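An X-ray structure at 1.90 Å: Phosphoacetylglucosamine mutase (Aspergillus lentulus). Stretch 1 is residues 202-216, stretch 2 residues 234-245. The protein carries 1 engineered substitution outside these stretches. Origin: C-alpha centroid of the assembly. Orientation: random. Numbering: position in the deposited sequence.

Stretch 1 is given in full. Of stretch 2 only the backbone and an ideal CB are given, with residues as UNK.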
# COMPACT_ATOMS: atom_id res chain seq x y z
N VAL A 202 11.63 13.77 -15.26
CA VAL A 202 12.66 12.98 -14.57
C VAL A 202 13.57 12.29 -15.58
O VAL A 202 14.74 12.14 -15.27
CB VAL A 202 12.15 11.96 -13.52
CG1 VAL A 202 11.15 12.53 -12.53
CG2 VAL A 202 11.57 10.73 -14.13
N MET A 203 13.09 11.90 -16.76
CA MET A 203 13.89 11.14 -17.69
C MET A 203 14.82 12.02 -18.56
O MET A 203 15.51 11.48 -19.41
CB MET A 203 13.07 10.21 -18.60
CG MET A 203 12.40 9.02 -17.82
SD MET A 203 13.74 7.95 -17.18
CE MET A 203 14.41 7.16 -18.65
N ARG A 204 14.76 13.34 -18.43
CA ARG A 204 15.50 14.23 -19.39
C ARG A 204 16.98 13.78 -19.41
O ARG A 204 17.65 13.69 -18.36
CB ARG A 204 15.37 15.71 -19.04
CG ARG A 204 16.22 16.62 -19.96
CD ARG A 204 16.54 18.00 -19.33
NE ARG A 204 15.32 18.63 -18.80
CZ ARG A 204 14.43 19.30 -19.53
NH1 ARG A 204 14.61 19.47 -20.85
NH2 ARG A 204 13.36 19.80 -18.93
N GLY A 205 17.42 13.37 -20.60
CA GLY A 205 18.83 13.15 -20.84
C GLY A 205 19.29 11.73 -20.64
O GLY A 205 20.47 11.47 -20.85
N VAL A 206 18.41 10.80 -20.23
CA VAL A 206 18.86 9.39 -20.06
C VAL A 206 17.85 8.48 -20.75
O VAL A 206 16.78 8.92 -21.12
CB VAL A 206 18.98 9.03 -18.51
CG1 VAL A 206 19.91 10.02 -17.78
CG2 VAL A 206 17.61 9.09 -17.83
N LYS A 207 18.14 7.21 -20.83
CA LYS A 207 17.24 6.23 -21.43
C LYS A 207 17.27 4.96 -20.64
O LYS A 207 18.32 4.57 -20.11
CB LYS A 207 17.71 5.90 -22.87
CG LYS A 207 17.40 7.04 -23.86
CD LYS A 207 17.28 6.51 -25.28
CE LYS A 207 17.37 7.67 -26.27
NZ LYS A 207 16.24 7.60 -27.25
N VAL A 208 16.10 4.31 -20.56
CA VAL A 208 15.97 2.97 -20.03
C VAL A 208 16.65 1.99 -20.99
O VAL A 208 16.57 2.19 -22.18
CB VAL A 208 14.45 2.63 -19.94
CG1 VAL A 208 14.22 1.16 -19.67
CG2 VAL A 208 13.83 3.48 -18.83
N LYS A 209 17.21 0.92 -20.49
CA LYS A 209 17.76 -0.09 -21.35
C LYS A 209 17.04 -1.38 -20.97
O LYS A 209 16.89 -1.69 -19.76
CB LYS A 209 19.29 -0.11 -21.08
CG LYS A 209 20.05 -1.41 -21.32
CD LYS A 209 20.58 -1.56 -22.77
CE LYS A 209 20.96 -3.00 -23.11
NZ LYS A 209 19.87 -4.00 -22.78
N GLY A 210 16.67 -2.15 -22.02
CA GLY A 210 16.06 -3.47 -21.98
C GLY A 210 14.55 -3.31 -21.64
O GLY A 210 14.13 -2.29 -21.08
N SER A 211 13.79 -4.35 -21.89
CA SER A 211 12.35 -4.33 -21.66
C SER A 211 12.08 -4.47 -20.15
O SER A 211 12.96 -4.94 -19.37
CB SER A 211 11.74 -5.51 -22.40
OG SER A 211 12.35 -6.73 -21.99
N LEU A 212 10.83 -4.15 -19.79
CA LEU A 212 10.29 -4.42 -18.48
C LEU A 212 9.02 -5.30 -18.68
O LEU A 212 8.12 -4.88 -19.39
CB LEU A 212 9.99 -3.05 -17.77
CG LEU A 212 9.18 -3.26 -16.42
CD1 LEU A 212 10.03 -3.95 -15.34
CD2 LEU A 212 8.76 -1.92 -15.87
N THR A 213 8.98 -6.48 -18.10
CA THR A 213 7.80 -7.38 -18.21
C THR A 213 7.00 -7.32 -16.87
O THR A 213 7.49 -7.79 -15.82
CB THR A 213 8.23 -8.85 -18.57
OG1 THR A 213 9.06 -8.79 -19.74
CG2 THR A 213 6.99 -9.83 -18.86
N VAL A 214 5.78 -6.80 -16.94
CA VAL A 214 5.02 -6.46 -15.73
C VAL A 214 3.82 -7.41 -15.65
O VAL A 214 2.87 -7.43 -16.52
CB VAL A 214 4.46 -4.98 -15.75
CG1 VAL A 214 3.73 -4.70 -14.43
CG2 VAL A 214 5.57 -3.97 -15.92
N ASP A 215 3.89 -8.26 -14.65
CA ASP A 215 2.76 -9.15 -14.25
C ASP A 215 1.76 -8.32 -13.52
O ASP A 215 2.04 -7.78 -12.44
CB ASP A 215 3.35 -10.26 -13.36
CG ASP A 215 2.35 -10.91 -12.42
OD1 ASP A 215 1.14 -10.98 -12.77
OD2 ASP A 215 2.82 -11.38 -11.31
N CYS A 216 0.53 -8.26 -14.05
CA CYS A 216 -0.48 -7.32 -13.52
C CYS A 216 -1.58 -8.05 -12.72
O CYS A 216 -2.70 -7.48 -12.44
CB CYS A 216 -1.10 -6.44 -14.62
SG CYS A 216 0.11 -5.33 -15.38
N UNK A 234 7.88 9.45 -25.68
CA UNK A 234 8.16 8.47 -26.76
C UNK A 234 9.59 7.87 -26.88
O UNK A 234 9.77 6.70 -27.38
CB UNK A 234 7.84 9.15 -28.09
N UNK A 235 10.60 8.68 -26.48
CA UNK A 235 12.02 8.31 -26.65
C UNK A 235 12.73 8.15 -25.29
O UNK A 235 13.79 8.74 -25.04
CB UNK A 235 12.74 9.37 -27.49
N UNK A 236 12.12 7.40 -24.38
CA UNK A 236 12.72 7.26 -23.03
C UNK A 236 13.38 5.91 -22.99
O UNK A 236 14.05 5.59 -22.00
CB UNK A 236 11.69 7.40 -21.91
N UNK A 237 13.18 5.09 -24.02
CA UNK A 237 13.72 3.72 -24.03
C UNK A 237 12.82 2.70 -23.28
O UNK A 237 13.07 1.51 -23.33
CB UNK A 237 15.12 3.72 -23.40
N UNK A 238 11.80 3.16 -22.57
CA UNK A 238 10.98 2.24 -21.78
C UNK A 238 10.11 1.43 -22.75
O UNK A 238 9.34 1.98 -23.54
CB UNK A 238 10.12 2.99 -20.76
N UNK A 239 10.18 0.13 -22.61
CA UNK A 239 9.54 -0.84 -23.41
C UNK A 239 8.79 -1.83 -22.45
O UNK A 239 9.37 -2.83 -22.04
CB UNK A 239 10.56 -1.55 -24.31
N UNK A 240 7.52 -1.59 -22.14
CA UNK A 240 6.78 -2.45 -21.17
C UNK A 240 6.03 -3.53 -21.89
O UNK A 240 5.28 -3.25 -22.88
CB UNK A 240 5.80 -1.63 -20.33
N UNK A 241 6.14 -4.75 -21.38
CA UNK A 241 5.30 -5.82 -21.81
C UNK A 241 4.38 -6.15 -20.64
O UNK A 241 4.88 -6.21 -19.49
CB UNK A 241 6.12 -7.03 -22.27
N UNK A 242 3.09 -6.41 -20.90
CA UNK A 242 2.12 -6.68 -19.84
C UNK A 242 1.80 -8.12 -19.94
O UNK A 242 1.60 -8.63 -21.07
CB UNK A 242 0.86 -5.82 -19.95
N UNK A 243 1.84 -8.84 -18.82
CA UNK A 243 1.35 -10.23 -18.76
C UNK A 243 0.33 -10.31 -17.63
O UNK A 243 0.38 -9.44 -16.70
CB UNK A 243 2.49 -11.22 -18.54
N UNK A 244 -0.57 -11.33 -17.66
CA UNK A 244 -1.61 -11.49 -16.63
C UNK A 244 -2.46 -10.26 -16.48
O UNK A 244 -2.43 -9.55 -15.44
CB UNK A 244 -0.98 -11.83 -15.28
N UNK A 245 -3.25 -9.96 -17.52
CA UNK A 245 -4.19 -8.89 -17.42
C UNK A 245 -5.61 -9.44 -17.55
O UNK A 245 -6.51 -8.76 -18.10
CB UNK A 245 -3.91 -7.83 -18.48

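Position 234 has nothing of stretch 1 within 5.5 Å of its ideal CB, so the contact sets no preference; it is E234. At 235 the CB points sideways, 3.9 Å from K207 NZ. Small, polar or acidic side chains would all suit; the residue is D235, whose backbone O accepts a weak hydrogen bond from K207 NZ (3.5 Å).

Position 236 offers its backbone O to V208 N (2.8 Å), while its CB lies 4.3 Å from M203 CE. A small or medium side chain, apolar or with a hydroxyl, would fit. It is T236: CG2 packs 4.2 Å from M203 CB, and OG1 accepts a hydrogen bond from the backbone N of 238.

Position 237 is the most restrictive. Its phi/psi of 83/-9 would jam a CB against the preceding carbonyl, and the ideal CB falls 2.4 Å from V208 O, a clash. Glycine is called for, and G237 is found.

At 238 the CB points away, yet lies 4.2 Å from V208 CG2, favouring an apolar side chain long enough to return. L238 does so, bringing CD1 to 4.1 Å from V208 CG1. Position 239 points sideways, and many polar residues would serve. In D239 the backbone O accepts from L212 N (3.0 Å).

Residues 240 to 243 pair in parallel register with 212 to 215, and the extended backbone sends successive side chains to alternate faces. Position 240 shares a face with L212 and V214; its CB is 5.0 Å from V214 CG2, which suits aliphatic residues. I240 places CG2 3.9 Å from V214 CG2. Position 241 is on the T213 face and tolerates polar or long chains. K241 leads its end away, forming a salt bridge from NZ to D239 OD1 (3.3 Å); its backbone N donates to L212 O and its O accepts from V214 N, both 2.8 Å.

Position 242 returns to the V214 face, near the sulfur of C216, again suiting an apolar residue: I242 CG2 reaches 3.9 Å from C216 SG. At 243 the CB is 4.7 Å from T213 CG2, so a beta-branched or other apolar chain is plausible. V243 sets CG1 4.0 Å from T213 CG2, and its backbone O accepts from C216 N (2.9 Å).

At 244 phi/psi is 55/68, a region open to asparagine and glycine, and the CB points toward stretch 1, 3.4 Å from D215 OD1. That acceptor favours a short donor. N244 supplies it: ND2 donates to D215 OD1 (2.9 Å, 153°). Position 245 is weakly constrained; D245 turns its end away.

Stretch 2 (234-245) EDTGLDIKIVND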
# COMPACT_ATOMS: atom_id res chain seq x y z
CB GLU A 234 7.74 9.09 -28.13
CG GLU A 234 7.36 8.06 -29.20
CD GLU A 234 5.97 7.46 -29.04
OE1 GLU A 234 5.23 7.32 -30.05
OE2 GLU A 234 5.61 7.10 -27.90
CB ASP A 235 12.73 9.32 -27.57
CG ASP A 235 12.37 10.77 -27.24
OD1 ASP A 235 11.67 11.43 -28.05
OD2 ASP A 235 12.79 11.24 -26.17
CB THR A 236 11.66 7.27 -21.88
OG1 THR A 236 10.79 6.16 -22.12
CG2 THR A 236 10.87 8.58 -21.79
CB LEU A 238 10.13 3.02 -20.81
CG LEU A 238 9.25 2.17 -19.89
CD1 LEU A 238 10.14 1.32 -19.01
CD2 LEU A 238 8.42 3.08 -19.01
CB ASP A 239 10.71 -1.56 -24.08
CG ASP A 239 10.29 -2.64 -25.09
OD1 ASP A 239 9.09 -2.68 -25.47
OD2 ASP A 239 11.20 -3.44 -25.49
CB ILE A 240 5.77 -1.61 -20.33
CG1 ILE A 240 6.51 -0.66 -19.38
CG2 ILE A 240 4.78 -2.55 -19.51
CD1 ILE A 240 5.69 0.44 -18.69
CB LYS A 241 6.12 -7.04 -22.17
CG LYS A 241 7.34 -6.73 -23.03
CD LYS A 241 7.03 -6.58 -24.51
CE LYS A 241 8.24 -6.13 -25.36
NZ LYS A 241 7.81 -5.50 -26.67
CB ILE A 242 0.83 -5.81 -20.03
CG1 ILE A 242 1.18 -4.34 -19.63
CG2 ILE A 242 -0.33 -6.36 -19.15
CD1 ILE A 242 0.05 -3.31 -19.94
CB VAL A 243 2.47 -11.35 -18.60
CG1 VAL A 243 3.41 -11.38 -19.83
CG2 VAL A 243 3.34 -11.19 -17.29
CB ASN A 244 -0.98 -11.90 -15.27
CG ASN A 244 -0.00 -13.05 -15.44
OD1 ASN A 244 -0.32 -14.01 -16.13
ND2 ASN A 244 1.20 -12.96 -14.82
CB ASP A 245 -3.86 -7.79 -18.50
CG ASP A 245 -4.14 -8.28 -19.95
OD1 ASP A 245 -4.46 -9.46 -20.13
OD2 ASP A 245 -4.13 -7.47 -20.88
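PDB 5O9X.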